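PDB 4WU3: Myo-inositol phosphohydrolase from Mitsuokella multacida, which probably removes phosphate groups from inositol hexakisphosphate (phytate) and binds inositol-(1,3,4,5)-tetrakisphosphate. Local coordinates for residues Ala544-Asp555 against Leu568-Val579. The protein carries 2 engineered substitutions. Numbering follows the deposited sequence.
Sequences AGRTTAYMAMYD and LSRQYLLGGNYV. With 4IP (inositol-(1,3,4,5)-tetrakisphosphate), chain F.
D555 and R570 form a side-on salt bridge between two buried side chains. R570 NH1 meets D555 OD1 at 2.7 Å and R570 NE meets D555 OD2 at 2.9 Å, each on a syn lone pair. The two planes lie 20° apart, nearly coplanar. D555 OD2 takes a second bond from Q571 NE2 (2.8 Å), which comes from above the carboxylate plane. R570 NH2 bonds to the backbone oxygens of T381 and K383. Replacing D555 by alanine would probably leave the buried R570 charge without its mate and take away one bond holding the Q571 amide.

T548 OG1 accepts a hydrogen bond from N577 N (3.2 Å) and donates one to A544 O (2.6 Å). With chi1 at -50°, OG1 lies beside its own backbone N, within reach of A544 one turn back. A water links G545 O to N577 OD1. A side chain at G576 would clash with T548 OG1.

Q571 is a knob among T548, M551, A552 and D555. A552 CB touches L568 CD2 (3.9 Å) and V579 CG2. G575, with positive phi, forms a Schellman motif with the helix's last turn.

At the N-terminus of helix 545-558, A544 N, R546 N and the R546 guanidinium hold one ligand phosphate. A544 to R546 end the PTP-type P-loop, whose S540 and Q541 also bind the ligand; the helix after it packs on 568-579.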
loop_
_atom_site.group_PDB
_atom_site.type_symbol
_atom_site.label_atom_id
_atom_site.label_comp_id
_atom_site.label_asym_id
_atom_site.label_seq_id
_atom_site.Cartn_x
_atom_site.Cartn_y
_atom_site.Cartn_z
ATOM N N ALA A 544 27.433 -26.118 -7.949
ATOM C CA ALA A 544 26.237 -26.748 -7.380
ATOM C C ALA A 544 25.067 -26.748 -8.362
ATOM O O ALA A 544 24.940 -27.671 -9.178
ATOM C CB ALA A 544 25.845 -26.066 -6.075
ATOM N N GLY A 545 24.240 -25.701 -8.299
ATOM C CA GLY A 545 22.999 -25.604 -9.079
ATOM C C GLY A 545 23.124 -25.819 -10.578
ATOM O O GLY A 545 22.662 -26.830 -11.127
ATOM N N ARG A 546 23.732 -24.854 -11.252
ATOM C CA ARG A 546 23.912 -24.932 -12.691
ATOM C C ARG A 546 24.806 -26.093 -13.125
ATOM O O ARG A 546 24.481 -26.807 -14.068
ATOM C CB ARG A 546 24.461 -23.613 -13.206
ATOM C CG ARG A 546 23.423 -22.503 -13.180
ATOM C CD ARG A 546 24.059 -21.152 -13.445
ATOM N NE ARG A 546 24.903 -20.757 -12.322
ATOM C CZ ARG A 546 25.588 -19.622 -12.264
ATOM N NH1 ARG A 546 25.524 -18.758 -13.271
ATOM N NH2 ARG A 546 26.327 -19.339 -11.189
ATOM N N THR A 547 25.919 -26.289 -12.433
ATOM C CA THR A 547 26.848 -27.356 -12.767
ATOM C C THR A 547 26.221 -28.749 -12.677
ATOM O O THR A 547 26.381 -29.567 -13.596
ATOM C CB THR A 547 28.087 -27.293 -11.853
ATOM O OG1 THR A 547 28.897 -26.172 -12.229
ATOM C CG2 THR A 547 28.915 -28.562 -11.958
ATOM N N THR A 548 25.513 -29.022 -11.582
ATOM C CA THR A 548 24.894 -30.329 -11.378
ATOM C C THR A 548 23.716 -30.559 -12.319
ATOM O O THR A 548 23.477 -31.683 -12.769
ATOM C CB THR A 548 24.419 -30.532 -9.931
ATOM O OG1 THR A 548 25.473 -30.199 -9.020
ATOM C CG2 THR A 548 24.029 -31.973 -9.720
ATOM N N ALA A 549 22.995 -29.489 -12.630
ATOM C CA ALA A 549 21.938 -29.551 -13.641
ATOM C C ALA A 549 22.485 -30.026 -14.998
ATOM O O ALA A 549 21.990 -30.985 -15.585
ATOM C CB ALA A 549 21.274 -28.187 -13.789
ATOM N N TYR A 550 23.517 -29.358 -15.500
ATOM C CA TYR A 550 24.107 -29.753 -16.776
ATOM C C TYR A 550 24.739 -31.145 -16.711
ATOM O O TYR A 550 24.562 -31.956 -17.636
ATOM C CB TYR A 550 25.099 -28.695 -17.272
ATOM C CG TYR A 550 24.412 -27.625 -18.091
ATOM C CD1 TYR A 550 24.175 -27.811 -19.454
ATOM C CD2 TYR A 550 23.952 -26.457 -17.501
ATOM C CE1 TYR A 550 23.523 -26.848 -20.201
ATOM C CE2 TYR A 550 23.301 -25.484 -18.245
ATOM C CZ TYR A 550 23.088 -25.681 -19.592
ATOM O OH TYR A 550 22.436 -24.708 -20.332
ATOM N N MET A 551 25.444 -31.451 -15.625
ATOM C CA MET A 551 26.029 -32.788 -15.496
ATOM C C MET A 551 24.954 -33.892 -15.543
ATOM O O MET A 551 25.144 -34.924 -16.186
ATOM C CB MET A 551 26.864 -32.905 -14.223
ATOM C CG MET A 551 28.135 -32.075 -14.242
ATOM S SD MET A 551 28.944 -31.941 -12.640
ATOM C CE MET A 551 29.741 -33.549 -12.573
ATOM N N ALA A 552 23.831 -33.665 -14.865
ATOM C CA ALA A 552 22.734 -34.618 -14.840
ATOM C C ALA A 552 22.091 -34.769 -16.221
ATOM O O ALA A 552 21.677 -35.864 -16.602
ATOM C CB ALA A 552 21.693 -34.189 -13.814
ATOM N N MET A 553 21.998 -33.674 -16.968
ATOM C CA MET A 553 21.416 -33.731 -18.309
ATOM C C MET A 553 22.306 -34.504 -19.281
ATOM O O MET A 553 21.819 -35.278 -20.106
ATOM C CB MET A 553 21.167 -32.323 -18.845
ATOM C CG MET A 553 19.904 -31.685 -18.305
ATOM S SD MET A 553 19.571 -30.108 -19.088
ATOM C CE MET A 553 20.416 -28.959 -18.005
ATOM N N TYR A 554 23.610 -34.276 -19.194
ATOM C CA TYR A 554 24.560 -34.994 -20.022
ATOM C C TYR A 554 24.605 -36.480 -19.639
ATOM O O TYR A 554 24.581 -37.347 -20.508
ATOM C CB TYR A 554 25.943 -34.356 -19.888
ATOM C CG TYR A 554 26.990 -34.922 -20.813
ATOM C CD1 TYR A 554 26.755 -35.029 -22.175
ATOM C CD2 TYR A 554 28.224 -35.320 -20.333
ATOM C CE1 TYR A 554 27.714 -35.537 -23.027
ATOM C CE2 TYR A 554 29.190 -35.824 -21.182
ATOM C CZ TYR A 554 28.930 -35.930 -22.527
ATOM O OH TYR A 554 29.897 -36.439 -23.373
ATOM N N ASP A 555 24.670 -36.771 -18.340
ATOM C CA ASP A 555 24.620 -38.142 -17.858
ATOM C C ASP A 555 23.422 -38.872 -18.481
ATOM O O ASP A 555 23.581 -39.945 -19.070
ATOM C CB ASP A 555 24.538 -38.158 -16.332
ATOM C CG ASP A 555 24.901 -39.520 -15.717
ATOM O OD1 ASP A 555 25.114 -40.510 -16.460
ATOM O OD2 ASP A 555 24.965 -39.599 -14.465
ATOM N N LEU A 568 20.162 -38.575 -10.674
ATOM C CA LEU A 568 20.190 -37.472 -9.714
ATOM C C LEU A 568 20.925 -37.879 -8.446
ATOM O O LEU A 568 21.690 -37.104 -7.863
ATOM C CB LEU A 568 18.769 -37.002 -9.394
ATOM C CG LEU A 568 18.019 -36.447 -10.607
ATOM C CD1 LEU A 568 16.721 -35.782 -10.180
ATOM C CD2 LEU A 568 18.869 -35.467 -11.406
ATOM N N SER A 569 20.707 -39.113 -8.026
ATOM C CA SER A 569 21.349 -39.616 -6.827
ATOM C C SER A 569 22.875 -39.712 -6.980
ATOM O O SER A 569 23.621 -39.247 -6.123
ATOM C CB SER A 569 20.742 -40.964 -6.446
ATOM O OG SER A 569 19.353 -40.819 -6.163
ATOM N N ARG A 570 23.361 -40.280 -8.074
ATOM C CA ARG A 570 24.797 -40.389 -8.208
ATOM C C ARG A 570 25.461 -39.031 -8.443
ATOM O O ARG A 570 26.538 -38.773 -7.897
ATOM C CB ARG A 570 25.185 -41.403 -9.280
ATOM C CG ARG A 570 24.842 -41.031 -10.707
ATOM C CD ARG A 570 24.752 -42.304 -11.521
ATOM N NE ARG A 570 24.962 -42.083 -12.941
ATOM C CZ ARG A 570 25.036 -43.061 -13.828
ATOM N NH1 ARG A 570 25.229 -42.798 -15.094
ATOM N NH2 ARG A 570 24.922 -44.313 -13.456
ATOM N N GLN A 571 24.822 -38.145 -9.210
ATOM C CA GLN A 571 25.368 -36.787 -9.381
ATOM C C GLN A 571 25.435 -36.050 -8.027
ATOM O O GLN A 571 26.358 -35.263 -7.781
ATOM C CB GLN A 571 24.573 -35.981 -10.415
ATOM C CG GLN A 571 24.707 -36.475 -11.852
ATOM C CD GLN A 571 26.148 -36.642 -12.295
ATOM O OE1 GLN A 571 27.037 -35.886 -11.895
ATOM N NE2 GLN A 571 26.386 -37.640 -13.124
ATOM N N TYR A 572 24.467 -36.314 -7.155
ATOM C CA TYR A 572 24.501 -35.782 -5.799
ATOM C C TYR A 572 25.627 -36.445 -5.024
ATOM O O TYR A 572 26.460 -35.763 -4.408
ATOM C CB TYR A 572 23.164 -35.996 -5.065
ATOM C CG TYR A 572 23.237 -35.689 -3.582
ATOM C CD1 TYR A 572 23.219 -34.388 -3.129
ATOM C CD2 TYR A 572 23.347 -36.703 -2.643
ATOM C CE1 TYR A 572 23.303 -34.094 -1.783
ATOM C CE2 TYR A 572 23.421 -36.421 -1.288
ATOM C CZ TYR A 572 23.400 -35.107 -0.864
ATOM O OH TYR A 572 23.471 -34.794 0.484
ATOM N N LEU A 573 25.664 -37.773 -5.069
ATOM C CA LEU A 573 26.640 -38.521 -4.293
ATOM C C LEU A 573 28.053 -38.160 -4.698
ATOM O O LEU A 573 28.953 -38.158 -3.873
ATOM C CB LEU A 573 26.409 -40.020 -4.428
ATOM C CG LEU A 573 25.142 -40.480 -3.705
ATOM C CD1 LEU A 573 24.843 -41.931 -4.002
ATOM C CD2 LEU A 573 25.277 -40.266 -2.206
ATOM N N LEU A 574 28.249 -37.832 -5.969
ATOM C CA LEU A 574 29.591 -37.530 -6.448
ATOM C C LEU A 574 30.040 -36.133 -6.053
ATOM O O LEU A 574 31.195 -35.783 -6.260
ATOM C CB LEU A 574 29.677 -37.701 -7.961
ATOM C CG LEU A 574 29.616 -39.168 -8.381
ATOM C CD1 LEU A 574 29.206 -39.331 -9.834
ATOM C CD2 LEU A 574 30.957 -39.826 -8.116
ATOM N N GLY A 575 29.128 -35.337 -5.488
ATOM C CA GLY A 575 29.474 -34.015 -4.973
ATOM C C GLY A 575 28.681 -32.837 -5.522
ATOM O O GLY A 575 28.958 -31.686 -5.164
ATOM N N GLY A 576 27.702 -33.110 -6.387
ATOM C CA GLY A 576 26.770 -32.081 -6.835
ATOM C C GLY A 576 25.711 -31.856 -5.770
ATOM O O GLY A 576 25.785 -32.419 -4.676
ATOM N N ASN A 577 24.727 -31.014 -6.065
ATOM C CA ASN A 577 23.542 -30.972 -5.224
ATOM C C ASN A 577 22.535 -31.925 -5.832
ATOM O O ASN A 577 22.883 -32.661 -6.768
ATOM C CB ASN A 577 22.990 -29.552 -5.043
ATOM C CG ASN A 577 22.481 -28.925 -6.328
ATOM O OD1 ASN A 577 22.263 -29.598 -7.332
ATOM N ND2 ASN A 577 22.286 -27.610 -6.294
ATOM N N TYR A 578 21.316 -31.955 -5.291
ATOM C CA TYR A 578 20.247 -32.767 -5.860
ATOM C C TYR A 578 19.366 -31.855 -6.705
ATOM O O TYR A 578 18.744 -30.929 -6.172
ATOM C CB TYR A 578 19.416 -33.424 -4.754
ATOM C CG TYR A 578 18.617 -34.617 -5.234
ATOM C CD1 TYR A 578 19.241 -35.835 -5.473
ATOM C CD2 TYR A 578 17.246 -34.527 -5.454
ATOM C CE1 TYR A 578 18.526 -36.926 -5.919
ATOM C CE2 TYR A 578 16.523 -35.617 -5.903
ATOM C CZ TYR A 578 17.170 -36.812 -6.130
ATOM O OH TYR A 578 16.476 -37.908 -6.575
ATOM N N VAL A 579 19.304 -32.118 -8.010
ATOM C CA VAL A 579 18.675 -31.185 -8.931
ATOM C C VAL A 579 17.195 -31.000 -8.631
ATOM O O VAL A 579 16.643 -29.952 -8.934
ATOM C CB VAL A 579 18.807 -31.631 -10.396
ATOM C CG1 VAL A 579 18.109 -30.639 -11.324
ATOM C CG2 VAL A 579 20.269 -31.784 -10.782
HETATM C C1 4IP F . 24.695 -21.709 -6.843
HETATM O O1 4IP F . 25.455 -22.684 -7.556
HETATM C C2 4IP F . 25.614 -20.627 -6.292
HETATM O O2 4IP F . 26.628 -21.226 -5.497
HETATM C C3 4IP F . 24.856 -19.639 -5.416
HETATM O O3 4IP F . 25.765 -18.667 -4.893
HETATM C C4 4IP F . 24.132 -20.338 -4.269
HETATM O O4 4IP F . 23.363 -19.370 -3.545
HETATM C C5 4IP F . 23.211 -21.424 -4.813
HETATM O O5 4IP F . 22.570 -22.120 -3.742
HETATM C C6 4IP F . 23.970 -22.413 -5.696
HETATM O O6 4IP F . 23.075 -23.392 -6.229
HETATM P P1 4IP F . 25.894 -22.496 -9.091
HETATM O O1P 4IP F . 24.614 -22.642 -9.865
HETATM O O2P 4IP F . 26.894 -23.605 -9.289
HETATM O O3P 4IP F . 26.518 -21.124 -9.138
HETATM P P3 4IP F . 25.512 -17.095 -5.156
HETATM O O4P 4IP F . 24.029 -16.919 -4.923
HETATM O O5P 4IP F . 25.961 -16.887 -6.584
HETATM O O6P 4IP F . 26.363 -16.397 -4.124
HETATM P P4 4IP F . 23.460 -19.215 -1.938
HETATM O O7P 4IP F . 24.939 -19.151 -1.644
HETATM O O8P 4IP F . 22.736 -17.915 -1.685
HETATM O O9P 4IP F . 22.762 -20.457 -1.418
HETATM P P5 4IP F . 21.038 -22.607 -3.901
HETATM O OPF 4IP F . 20.394 -21.612 -4.856
HETATM O OPG 4IP F . 20.516 -22.543 -2.481
HETATM O OPH 4IP F . 21.150 -24.004 -4.467
HETATM O O HOH W 1 20.904 -28.598 -9.824
#